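Local coordinates for protein sugar phosphate isomerase/epimerase (Parabacteroides distasonis, PDB 3OBE) that probably acts as an isomerase on sugars or sugar phosphates, with a xylose isomerase-like TIM barrel fold, at residues G24-S29 with Y275-G280; G31-Q36 with T286-V291; P134-I139 with W166-H171; E140-A145 with V178-E183. All blocks are in the same frame, centred on the assembly; numbering follows the deposited sequence.

How the interactions relate
Interactions 1 and 3 both lie on the parallel barrel sheet. Their centres are about 17 Å apart and their nearest atoms about 5 Å. Both reach one phosphate ion, probably from the crystallisation liquor: His171 of interaction 3 binds it, and Glu277 of interaction 1 comes within about 3 Å. This marks a pocket that is probably the active site. Interaction 2 lies outward of interaction 1, centre about 10 Å away. Gln287 NE2 joins them, 2.8 Å from Ser29 O. Interaction 4 continues from interaction 3 along the chain, and Ile139 touches Asp144 and Val178. Interactions 2 and 4 lie on opposite sides of the chain centre, with their centres about 41 Å apart.

Interaction 1. Residues G24-S29 with Y275-G280; sequences GLQTYS and YVELEG
The first torsion of Ser29 sets OG anti to its carbonyl carbon (chi1 -57°), where it faces the backbone of 275-280. In Glu277, CG is anti to the backbone N (chi1 -174°), and the extended chain runs beside Gln26, pointing the same way. Ser29 OG works in two directions. It accepts from Leu278 N at 3.0 Å and donates to Gln26 O at 2.8 Å. It thus ties the turn after strand 24-26 to the chain leaving strand 273-276. An alanine here would probably leave Leu278 N without its acceptor and the two chains less firmly joined beyond the strands. The strands are the first and last of the TIM barrel, and their parallel pairing closes it. Val276 N bonds to Gly24 O at 2.8 Å, almost straight (177°). Two residues on, Gln26 N bonds to Val276 O at 2.8 Å. Tyr275 CD1 lies 3.6 Å from Gly24 CA, where a CB would clash with the ring. The ring hydroxyl of Tyr275 is bonded to Ser93. Leu25 CD1 packs on Val276 CB at 4.1 Å, on the face of the sheet covered by helix 287-300. Gln26 CG lies 3.5 Å from Glu277 OE1, while Gln26 OE1 accepts from Tyr28 N. Glu277 OE2 lies at the edge of the Tyr28 ring, 3.8 Å from CD2.

Interaction 2. Residues G31-Q36 with T286-V291; sequences GQELLQ and TQFEGV
The start of helix 287-300, the last helix of the barrel, is gripped by Glu33 of the short helix 32-35. The two carboxylate oxygens of Glu33 divide two backbone N-H groups between them. OE2 accepts from Gln287 N at 2.9 Å, and OE1 accepts from Phe288 N at 2.9 Å. Both bonds come in on the syn side of the carboxylate, and both donors stand out of its plane, Phe288 N the further at 33°. Glu33 reaches them because its chain is extended beyond CG (chi2 179°). Gripping both oxygens probably limits rotation of the carboxylate. Its negative charge at the N-terminal end of a helix would probably be stabilised there by the helix dipole. Thr286 is the N-cap, and its OG1 accepts from Glu289 N at 3.0 Å. Thr286 CB also touches Glu33 OE1, at 3.5 Å. On the apolar side, Phe288 CD2 lies 3.9 Å from Glu33 CB. Further along the ring edge, Phe288 CE2 lies 3.8 Å from Glu33 O, which is in the ring plane. Leu34 CD1 is a looser neighbour of Phe288 CZ at 4.5 Å. Phe288 also packs on Arg44 and Leu45 of helix 38-48. The Gln287 amide turns to other partners, including Ser29 and Trp249. The arrangement is a helix N-terminus with its own threonine N-cap, whose first N-H groups are also held by a carboxylate from the short helix after the first barrel strand.

Interaction 3. Residues P134-I139 with W166-H171; sequences PSLPRI and WGYHNH. With PO4 (phosphate ion), chain C.
The shortest polar bond here runs from His171, whose ring borders Pro134, to the bound phosphate. His171 NE2 donates to O2 of the ion at 2.6 Å, and the bond is nearly straight (167°). Phosphorus lies in the plane of the imidazole, at its edge. The same ring turns CE1 to the backbone of the facing loop, 3.1 Å from Pro134 O. An alanine in place of His171 would probably leave phosphate O2 without this N-H donor and open a gap beside Pro134 O. The His169 ring, with CG anti to the backbone N (chi1 173°), stands beside Pro134. Pro134 CB meets the edge of this ring in its plane, 3.5 Å from ND1. Phosphate O2 also lies in that plane, while O3 comes obliquely to within 3.5 Å of CE1. His169 NE2 is hydrogen-bonded to Asp218, which would help fix the ring. The backbones touch as well, through a CA-H...O contact from Pro134 CA to His169 O at 3.4 Å. Further out, Leu136 packs around the hydroxyl of Tyr168, with CA 3.1 Å and CD1 3.3 Å from OH. That hydroxyl is bonded to Glu174. Ser135 O lies at the edge of the Tyr168 ring, 3.7 Å from CE1. The two segments follow neighbouring barrel strands, 130-133 and 165-169. With Pro134 fitted against both histidines, the contact lines a pocket at the strand ends that can hold an anion, here probably from the crystallisation liquor, which is consistent with a phosphorylated or other polar substrate.

Interaction 4. Residues E140-A145 with V178-E183; sequences ENEDDA and VLKAGE
The Glu142 carboxylate has the chain of Lys180 over one face. Lys180 CG stands above its carbon, 3.3 Å from Glu142 CD. From there the lysine arches over and bends at its last torsion (chi4 59°), which brings NZ to the syn side of the carboxylate. NZ makes a salt bridge to OE2 at 2.7 Å, with the donor 33° out of the carboxylate plane. Glu142 was modelled in two conformers, so the bridge holds for one of them and is less certain than the backbone bonds. The Asn141 amide is the second flat group. Ala181 CB lies 3.7 Å from its ND2. Its OD1 accepts from Asp144 N at 3.0 Å, nearly along the C=O axis. Between the backbones, Glu142 N donates to Leu179 O at 2.9 Å. Val178 packs against the same backbone, with CG2 3.8 Å from Asn141 C, and also on Ile200 and Leu203 of helix 200-207. Two waters add to the seam. One joins Glu140 O to Leu179 N, and the other joins Ala181 N to Asp143 OD1, weakly on the aspartate side. Asp144 OD2 accepts from Glu140 N at 2.8 Å through its anti lone pair and, weakly, from Asn141 N. Lys180 N bonds to Glu183 OE1, which braces the type II turn from Lys180 to Glu183. The contact thus sets a loop on the first turn of helix 142-160 at the rim of the barrel. Asn141 and Asp144 form a capping box, the motif of a helix N-terminus.

Interaction 1. Residues G24-S29 with Y275-G280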
# COMPACT_ATOMS: atom_id res chain seq x y z
N GLY A 24 0.40 9.94 3.63
CA GLY A 24 -0.77 9.11 3.45
C GLY A 24 -1.12 8.20 4.60
O GLY A 24 -0.28 7.90 5.48
N LEU A 25 -2.36 7.74 4.56
CA LEU A 25 -2.88 6.78 5.54
C LEU A 25 -3.67 5.72 4.82
O LEU A 25 -4.57 6.06 4.02
CB LEU A 25 -3.85 7.48 6.54
CG LEU A 25 -4.49 6.55 7.59
CD1 LEU A 25 -3.46 6.02 8.58
CD2 LEU A 25 -5.60 7.24 8.36
N GLN A 26 -3.42 4.45 5.15
CA GLN A 26 -4.32 3.36 4.76
C GLN A 26 -5.49 3.33 5.73
O GLN A 26 -5.33 3.11 6.92
CB GLN A 26 -3.56 2.04 4.71
CG GLN A 26 -4.41 0.76 4.69
CD GLN A 26 -5.49 0.73 3.61
OE1 GLN A 26 -6.67 0.80 3.91
NE2 GLN A 26 -5.07 0.66 2.33
N THR A 27 -6.69 3.59 5.23
CA THR A 27 -7.81 3.82 6.09
C THR A 27 -8.36 2.58 6.82
O THR A 27 -9.16 2.70 7.80
CB THR A 27 -8.98 4.46 5.29
OG1 THR A 27 -9.39 3.57 4.26
CG2 THR A 27 -8.57 5.89 4.74
N TYR A 28 -7.94 1.41 6.37
CA TYR A 28 -8.22 0.19 7.09
C TYR A 28 -7.70 0.29 8.55
O TYR A 28 -8.27 -0.33 9.44
CB TYR A 28 -7.59 -0.97 6.38
CG TYR A 28 -7.99 -2.32 6.93
CD1 TYR A 28 -9.28 -2.81 6.76
CD2 TYR A 28 -7.07 -3.08 7.67
CE1 TYR A 28 -9.65 -4.05 7.27
CE2 TYR A 28 -7.43 -4.32 8.18
CZ TYR A 28 -8.71 -4.78 7.99
OH TYR A 28 -9.05 -6.01 8.49
N SER A 29 -6.69 1.14 8.77
CA SER A 29 -6.17 1.40 10.12
C SER A 29 -7.21 1.84 11.12
O SER A 29 -7.03 1.61 12.30
CB SER A 29 -5.09 2.50 10.08
OG SER A 29 -4.04 2.13 9.20
N TYR A 275 2.10 5.44 2.69
CA TYR A 275 0.91 5.35 3.50
C TYR A 275 1.23 4.69 4.82
O TYR A 275 1.85 3.61 4.87
CB TYR A 275 -0.19 4.57 2.77
CG TYR A 275 -0.51 5.21 1.46
CD1 TYR A 275 -1.44 6.23 1.35
CD2 TYR A 275 0.14 4.79 0.29
CE1 TYR A 275 -1.70 6.85 0.11
CE2 TYR A 275 -0.08 5.41 -0.92
CZ TYR A 275 -1.02 6.42 -1.01
OH TYR A 275 -1.23 7.04 -2.24
N VAL A 276 0.80 5.37 5.89
CA VAL A 276 0.82 4.83 7.23
C VAL A 276 -0.24 3.74 7.42
O VAL A 276 -1.39 3.89 6.96
CB VAL A 276 0.59 5.97 8.26
CG1 VAL A 276 0.44 5.45 9.66
CG2 VAL A 276 1.74 7.01 8.18
N GLU A 277 0.12 2.70 8.15
CA GLU A 277 -0.86 1.72 8.60
C GLU A 277 -0.59 1.33 10.04
O GLU A 277 0.57 1.19 10.44
CB GLU A 277 -0.89 0.48 7.72
CG GLU A 277 -2.04 -0.49 8.13
CD GLU A 277 -2.50 -1.45 7.05
OE1 GLU A 277 -1.97 -1.41 5.93
OE2 GLU A 277 -3.42 -2.24 7.38
N LEU A 278 -1.65 1.14 10.80
CA LEU A 278 -1.60 0.58 12.14
C LEU A 278 -2.56 -0.60 12.25
O LEU A 278 -3.66 -0.56 11.71
CB LEU A 278 -2.01 1.57 13.22
CG LEU A 278 -1.03 2.65 13.68
CD1 LEU A 278 -0.67 3.63 12.60
CD2 LEU A 278 -1.55 3.37 14.96
N GLU A 279 -2.08 -1.63 12.92
CA GLU A 279 -2.92 -2.73 13.34
C GLU A 279 -3.68 -2.32 14.61
O GLU A 279 -3.46 -1.23 15.15
CB GLU A 279 -2.09 -4.00 13.51
CG GLU A 279 -1.16 -4.00 14.70
CD GLU A 279 -0.29 -5.23 14.71
OE1 GLU A 279 0.71 -5.25 13.97
OE2 GLU A 279 -0.64 -6.18 15.45
N GLY A 280 -4.61 -3.15 15.04
CA GLY A 280 -5.43 -2.89 16.24
C GLY A 280 -4.57 -2.84 17.48
O GLY A 280 -3.61 -3.59 17.63

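Interaction 2. Residues G31-Q36 with T286-V291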
# COMPACT_ATOMS: atom_id res chain seq x y z
N GLY A 31 -10.59 1.29 10.92
CA GLY A 31 -11.84 0.54 10.72
C GLY A 31 -13.09 1.35 10.90
O GLY A 31 -13.33 2.39 10.22
N GLN A 32 -13.85 0.94 11.91
CA GLN A 32 -15.17 1.49 12.13
C GLN A 32 -15.09 2.89 12.71
O GLN A 32 -16.06 3.61 12.66
CB GLN A 32 -16.00 0.54 13.03
CG GLN A 32 -16.45 -0.71 12.29
CD GLN A 32 -17.43 -0.39 11.16
OE1 GLN A 32 -18.30 0.49 11.29
NE2 GLN A 32 -17.28 -1.08 10.03
N GLU A 33 -13.92 3.29 13.25
CA GLU A 33 -13.87 4.61 13.89
C GLU A 33 -14.06 5.71 12.87
O GLU A 33 -14.64 6.76 13.20
CB GLU A 33 -12.56 4.84 14.64
CG GLU A 33 -12.32 3.86 15.73
CD GLU A 33 -11.01 4.06 16.47
OE1 GLU A 33 -10.50 5.22 16.52
OE2 GLU A 33 -10.54 3.04 17.04
N LEU A 34 -13.61 5.47 11.64
CA LEU A 34 -13.77 6.44 10.54
C LEU A 34 -15.16 6.28 9.91
O LEU A 34 -15.88 7.26 9.77
CB LEU A 34 -12.67 6.28 9.48
CG LEU A 34 -12.68 7.24 8.28
CD1 LEU A 34 -12.70 8.72 8.69
CD2 LEU A 34 -11.49 6.96 7.30
N LEU A 35 -15.53 5.04 9.59
CA LEU A 35 -16.77 4.74 8.87
C LEU A 35 -18.01 5.25 9.57
O LEU A 35 -18.95 5.68 8.92
CB LEU A 35 -16.89 3.24 8.58
CG LEU A 35 -15.82 2.61 7.69
CD1 LEU A 35 -15.92 1.10 7.78
CD2 LEU A 35 -15.92 3.09 6.26
N GLN A 36 -18.00 5.25 10.91
CA GLN A 36 -19.15 5.68 11.70
C GLN A 36 -19.37 7.19 11.72
O GLN A 36 -20.44 7.65 12.14
CB GLN A 36 -19.01 5.18 13.14
CG GLN A 36 -18.05 6.03 14.01
CD GLN A 36 -17.66 5.36 15.33
OE1 GLN A 36 -18.12 4.25 15.65
NE2 GLN A 36 -16.79 6.02 16.11
N THR A 286 -7.70 4.00 21.14
CA THR A 286 -8.35 4.13 19.84
C THR A 286 -7.34 4.09 18.71
O THR A 286 -6.20 4.55 18.84
CB THR A 286 -9.17 5.44 19.73
OG1 THR A 286 -8.31 6.59 19.80
CG2 THR A 286 -10.21 5.53 20.80
N GLN A 287 -7.78 3.62 17.54
CA GLN A 287 -6.97 3.75 16.34
C GLN A 287 -6.72 5.20 16.00
O GLN A 287 -5.61 5.53 15.56
CB GLN A 287 -7.60 3.00 15.17
CG GLN A 287 -7.65 1.48 15.41
CD GLN A 287 -6.27 0.90 15.60
OE1 GLN A 287 -5.85 0.65 16.72
NE2 GLN A 287 -5.55 0.69 14.51
N PHE A 288 -7.71 6.07 16.22
CA PHE A 288 -7.47 7.51 15.94
C PHE A 288 -6.28 8.03 16.69
O PHE A 288 -5.48 8.77 16.14
CB PHE A 288 -8.68 8.39 16.18
CG PHE A 288 -9.39 8.76 14.92
CD1 PHE A 288 -8.80 9.64 14.04
CD2 PHE A 288 -10.61 8.21 14.61
CE1 PHE A 288 -9.45 10.00 12.87
CE2 PHE A 288 -11.25 8.56 13.41
CZ PHE A 288 -10.65 9.46 12.57
N GLU A 289 -6.16 7.68 17.97
CA GLU A 289 -5.01 8.12 18.75
C GLU A 289 -3.71 7.71 18.13
O GLU A 289 -2.81 8.53 17.98
CB GLU A 289 -5.09 7.62 20.19
CG GLU A 289 -3.87 8.13 20.99
CD GLU A 289 -3.78 7.62 22.40
OE1 GLU A 289 -4.72 6.93 22.86
OE2 GLU A 289 -2.70 7.89 23.02
N GLY A 290 -3.61 6.45 17.75
CA GLY A 290 -2.36 5.92 17.16
C GLY A 290 -2.04 6.57 15.83
O GLY A 290 -0.90 6.93 15.57
N VAL A 291 -3.10 6.85 15.08
CA VAL A 291 -2.96 7.50 13.78
C VAL A 291 -2.54 8.97 13.95
O VAL A 291 -1.67 9.46 13.24
CB VAL A 291 -4.29 7.33 12.98
CG1 VAL A 291 -4.39 8.34 11.90
CG2 VAL A 291 -4.38 5.85 12.48

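Interaction 3. Residues P134-I139 with W166-H171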
# COMPACT_ATOMS: atom_id res chain seq x y z
N PRO A 134 -2.61 -6.41 -2.19
CA PRO A 134 -1.82 -6.63 -0.96
C PRO A 134 -1.88 -8.07 -0.47
O PRO A 134 -1.63 -8.36 0.70
CB PRO A 134 -2.55 -5.72 0.03
CG PRO A 134 -4.00 -5.92 -0.34
CD PRO A 134 -3.99 -5.98 -1.89
N SER A 135 -2.20 -8.98 -1.37
CA SER A 135 -2.53 -10.37 -1.02
C SER A 135 -1.68 -11.32 -1.85
O SER A 135 -1.69 -11.28 -3.08
CB SER A 135 -3.99 -10.62 -1.31
OG SER A 135 -4.79 -9.75 -0.54
N LEU A 136 -0.92 -12.14 -1.15
CA LEU A 136 0.00 -13.13 -1.73
C LEU A 136 -0.72 -14.38 -2.17
O LEU A 136 -1.36 -15.03 -1.34
CB LEU A 136 1.05 -13.52 -0.66
CG LEU A 136 2.19 -14.49 -1.08
CD1 LEU A 136 3.02 -14.00 -2.24
CD2 LEU A 136 3.11 -14.67 0.14
N PRO A 137 -0.61 -14.74 -3.46
CA PRO A 137 -1.14 -16.04 -3.88
C PRO A 137 -0.35 -17.22 -3.32
O PRO A 137 0.72 -17.05 -2.72
CB PRO A 137 -1.03 -15.98 -5.41
CG PRO A 137 -1.04 -14.51 -5.77
CD PRO A 137 -0.19 -13.94 -4.63
N ARG A 138 -0.90 -18.41 -3.50
CA ARG A 138 -0.16 -19.59 -3.16
C ARG A 138 1.10 -19.72 -3.99
O ARG A 138 1.02 -19.87 -5.19
CB ARG A 138 -1.05 -20.83 -3.34
CG ARG A 138 -0.34 -22.09 -2.83
CD ARG A 138 -1.22 -23.36 -2.73
NE ARG A 138 -2.27 -23.19 -1.73
CZ ARG A 138 -2.13 -23.34 -0.42
NH1 ARG A 138 -0.95 -23.70 0.11
NH2 ARG A 138 -3.19 -23.15 0.36
N ILE A 139 2.25 -19.70 -3.33
CA ILE A 139 3.51 -19.86 -4.04
C ILE A 139 4.31 -20.95 -3.40
O ILE A 139 4.78 -20.78 -2.27
CB ILE A 139 4.36 -18.53 -4.03
CG1 ILE A 139 3.55 -17.32 -4.47
CG2 ILE A 139 5.70 -18.73 -4.80
CD1 ILE A 139 3.17 -17.27 -5.83
N TRP A 166 -0.10 0.19 -11.25
CA TRP A 166 -0.38 -1.05 -10.52
C TRP A 166 0.81 -1.39 -9.65
O TRP A 166 1.94 -1.36 -10.12
CB TRP A 166 -0.70 -2.19 -11.48
CG TRP A 166 -1.28 -3.39 -10.80
CD1 TRP A 166 -2.60 -3.67 -10.69
CD2 TRP A 166 -0.59 -4.45 -10.13
NE1 TRP A 166 -2.79 -4.83 -9.99
CE2 TRP A 166 -1.57 -5.36 -9.66
CE3 TRP A 166 0.76 -4.75 -9.89
CZ2 TRP A 166 -1.24 -6.50 -8.93
CZ3 TRP A 166 1.07 -5.89 -9.22
CH2 TRP A 166 0.09 -6.74 -8.72
N GLY A 167 0.54 -1.81 -8.40
CA GLY A 167 1.58 -2.22 -7.48
C GLY A 167 1.19 -3.41 -6.61
O GLY A 167 0.02 -3.77 -6.55
N TYR A 168 2.19 -3.95 -5.93
CA TYR A 168 2.07 -5.12 -5.07
C TYR A 168 2.62 -4.81 -3.68
O TYR A 168 3.75 -4.33 -3.56
CB TYR A 168 2.80 -6.33 -5.66
CG TYR A 168 2.64 -7.55 -4.81
CD1 TYR A 168 1.44 -8.22 -4.81
CD2 TYR A 168 3.63 -7.94 -3.89
CE1 TYR A 168 1.25 -9.29 -4.02
CE2 TYR A 168 3.43 -9.00 -3.07
CZ TYR A 168 2.24 -9.69 -3.16
OH TYR A 168 2.01 -10.81 -2.38
N HIS A 169 1.81 -5.08 -2.66
CA HIS A 169 2.14 -4.80 -1.26
C HIS A 169 2.43 -6.09 -0.55
O HIS A 169 1.58 -7.00 -0.51
CB HIS A 169 0.98 -4.07 -0.59
CG HIS A 169 1.14 -3.89 0.88
ND1 HIS A 169 0.15 -4.22 1.76
CD2 HIS A 169 2.16 -3.38 1.62
CE1 HIS A 169 0.55 -3.96 2.99
NE2 HIS A 169 1.77 -3.45 2.95
N ASN A 170 3.65 -6.21 -0.03
CA ASN A 170 4.11 -7.37 0.66
C ASN A 170 3.72 -7.37 2.15
O ASN A 170 3.48 -6.33 2.76
CB ASN A 170 5.66 -7.50 0.65
CG ASN A 170 6.33 -6.35 1.33
OD1 ASN A 170 6.40 -5.26 0.77
ND2 ASN A 170 6.82 -6.57 2.54
N HIS A 171 3.75 -8.57 2.76
CA HIS A 171 3.83 -8.71 4.22
C HIS A 171 5.15 -9.45 4.47
O HIS A 171 6.15 -9.02 3.93
CB HIS A 171 2.59 -9.37 4.75
CG HIS A 171 1.37 -8.52 4.51
ND1 HIS A 171 0.82 -8.37 3.25
CD2 HIS A 171 0.67 -7.71 5.34
CE1 HIS A 171 -0.20 -7.52 3.33
NE2 HIS A 171 -0.30 -7.09 4.58
P PO4 C . -2.98 -4.59 4.88
O1 PO4 C . -4.02 -4.26 5.95
O2 PO4 C . -1.79 -5.15 5.59
O3 PO4 C . -2.64 -3.20 4.27
O4 PO4 C . -3.52 -5.45 3.79

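Interaction 4. Residues E140-A145 with V178-E183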
# COMPACT_ATOMS: atom_id res chain seq x y z
N GLU A 140 4.42 -22.08 -4.09
CA GLU A 140 5.14 -23.21 -3.53
C GLU A 140 6.42 -23.52 -4.25
O GLU A 140 7.28 -24.22 -3.70
CB GLU A 140 4.21 -24.41 -3.48
CG GLU A 140 3.19 -24.10 -2.41
CD GLU A 140 1.99 -25.02 -2.32
OE1 GLU A 140 1.59 -25.64 -3.33
OE2 GLU A 140 1.43 -25.02 -1.18
N ASN A 141 6.57 -22.97 -5.45
CA ASN A 141 7.81 -23.09 -6.20
C ASN A 141 7.95 -21.89 -7.12
O ASN A 141 7.04 -21.03 -7.22
CB ASN A 141 7.90 -24.44 -6.94
CG ASN A 141 6.84 -24.59 -8.01
OD1 ASN A 141 6.44 -23.62 -8.65
ND2 ASN A 141 6.44 -25.84 -8.28
N GLU A 142 9.09 -21.81 -7.81
CA GLU A 142 9.36 -20.71 -8.74
C GLU A 142 8.30 -20.56 -9.81
O GLU A 142 7.89 -19.43 -10.09
CB GLU A 142 10.73 -20.86 -9.44
CG GLU A 142 11.89 -20.40 -8.61
CD GLU A 142 13.15 -20.13 -9.44
OE1 GLU A 142 13.06 -19.97 -10.69
OE2 GLU A 142 14.24 -20.10 -8.83
N ASP A 143 7.84 -21.67 -10.38
CA ASP A 143 6.88 -21.61 -11.49
C ASP A 143 5.60 -20.89 -11.04
O ASP A 143 5.07 -20.08 -11.80
CB ASP A 143 6.51 -22.99 -12.06
CG ASP A 143 7.66 -23.63 -12.87
OD1 ASP A 143 8.67 -22.93 -13.21
OD2 ASP A 143 7.54 -24.83 -13.16
N ASP A 144 5.16 -21.13 -9.80
CA ASP A 144 3.98 -20.45 -9.28
C ASP A 144 4.20 -18.95 -9.24
O ASP A 144 3.31 -18.18 -9.58
CB ASP A 144 3.67 -20.91 -7.86
CG ASP A 144 3.30 -22.37 -7.75
OD1 ASP A 144 2.94 -23.02 -8.75
OD2 ASP A 144 3.41 -22.85 -6.61
N ALA A 145 5.39 -18.52 -8.79
CA ALA A 145 5.76 -17.13 -8.76
C ALA A 145 5.81 -16.50 -10.16
O ALA A 145 5.44 -15.36 -10.32
CB ALA A 145 7.11 -16.96 -8.04
N VAL A 178 11.58 -20.08 -2.11
CA VAL A 178 11.02 -21.21 -2.79
C VAL A 178 12.03 -21.75 -3.80
O VAL A 178 12.85 -21.03 -4.30
CB VAL A 178 9.67 -20.90 -3.48
CG1 VAL A 178 8.63 -20.50 -2.42
CG2 VAL A 178 9.81 -19.80 -4.57
N LEU A 179 12.00 -23.05 -3.98
CA LEU A 179 12.83 -23.76 -4.91
C LEU A 179 12.18 -23.79 -6.29
O LEU A 179 10.99 -23.50 -6.44
CB LEU A 179 13.02 -25.20 -4.43
CG LEU A 179 13.85 -25.40 -3.16
CD1 LEU A 179 14.02 -26.87 -2.88
CD2 LEU A 179 15.17 -24.70 -3.31
N LYS A 180 12.93 -24.21 -7.30
CA LYS A 180 12.33 -24.55 -8.60
C LYS A 180 11.58 -25.86 -8.51
O LYS A 180 11.88 -26.69 -7.68
CB LYS A 180 13.39 -24.64 -9.70
CG LYS A 180 13.99 -23.28 -10.02
CD LYS A 180 14.99 -23.41 -11.16
CE LYS A 180 15.27 -22.05 -11.77
NZ LYS A 180 15.82 -21.14 -10.71
N ALA A 181 10.58 -26.03 -9.36
CA ALA A 181 9.99 -27.36 -9.55
C ALA A 181 11.10 -28.31 -9.92
O ALA A 181 11.96 -27.97 -10.74
CB ALA A 181 8.92 -27.31 -10.66
N GLY A 182 11.08 -29.50 -9.33
CA GLY A 182 12.04 -30.54 -9.55
C GLY A 182 13.36 -30.39 -8.83
O GLY A 182 14.22 -31.23 -8.95
N GLU A 183 13.55 -29.30 -8.09
CA GLU A 183 14.83 -29.01 -7.47
C GLU A 183 15.00 -29.85 -6.25
O GLU A 183 14.11 -29.89 -5.41
CB GLU A 183 14.97 -27.53 -7.13
CG GLU A 183 16.34 -27.17 -6.63
CD GLU A 183 16.58 -25.67 -6.59
OE1 GLU A 183 15.64 -24.88 -6.85
OE2 GLU A 183 17.73 -25.29 -6.29
O HOH W 1 9.78 -24.61 -2.92
O HOH W 2 10.40 -23.84 -11.52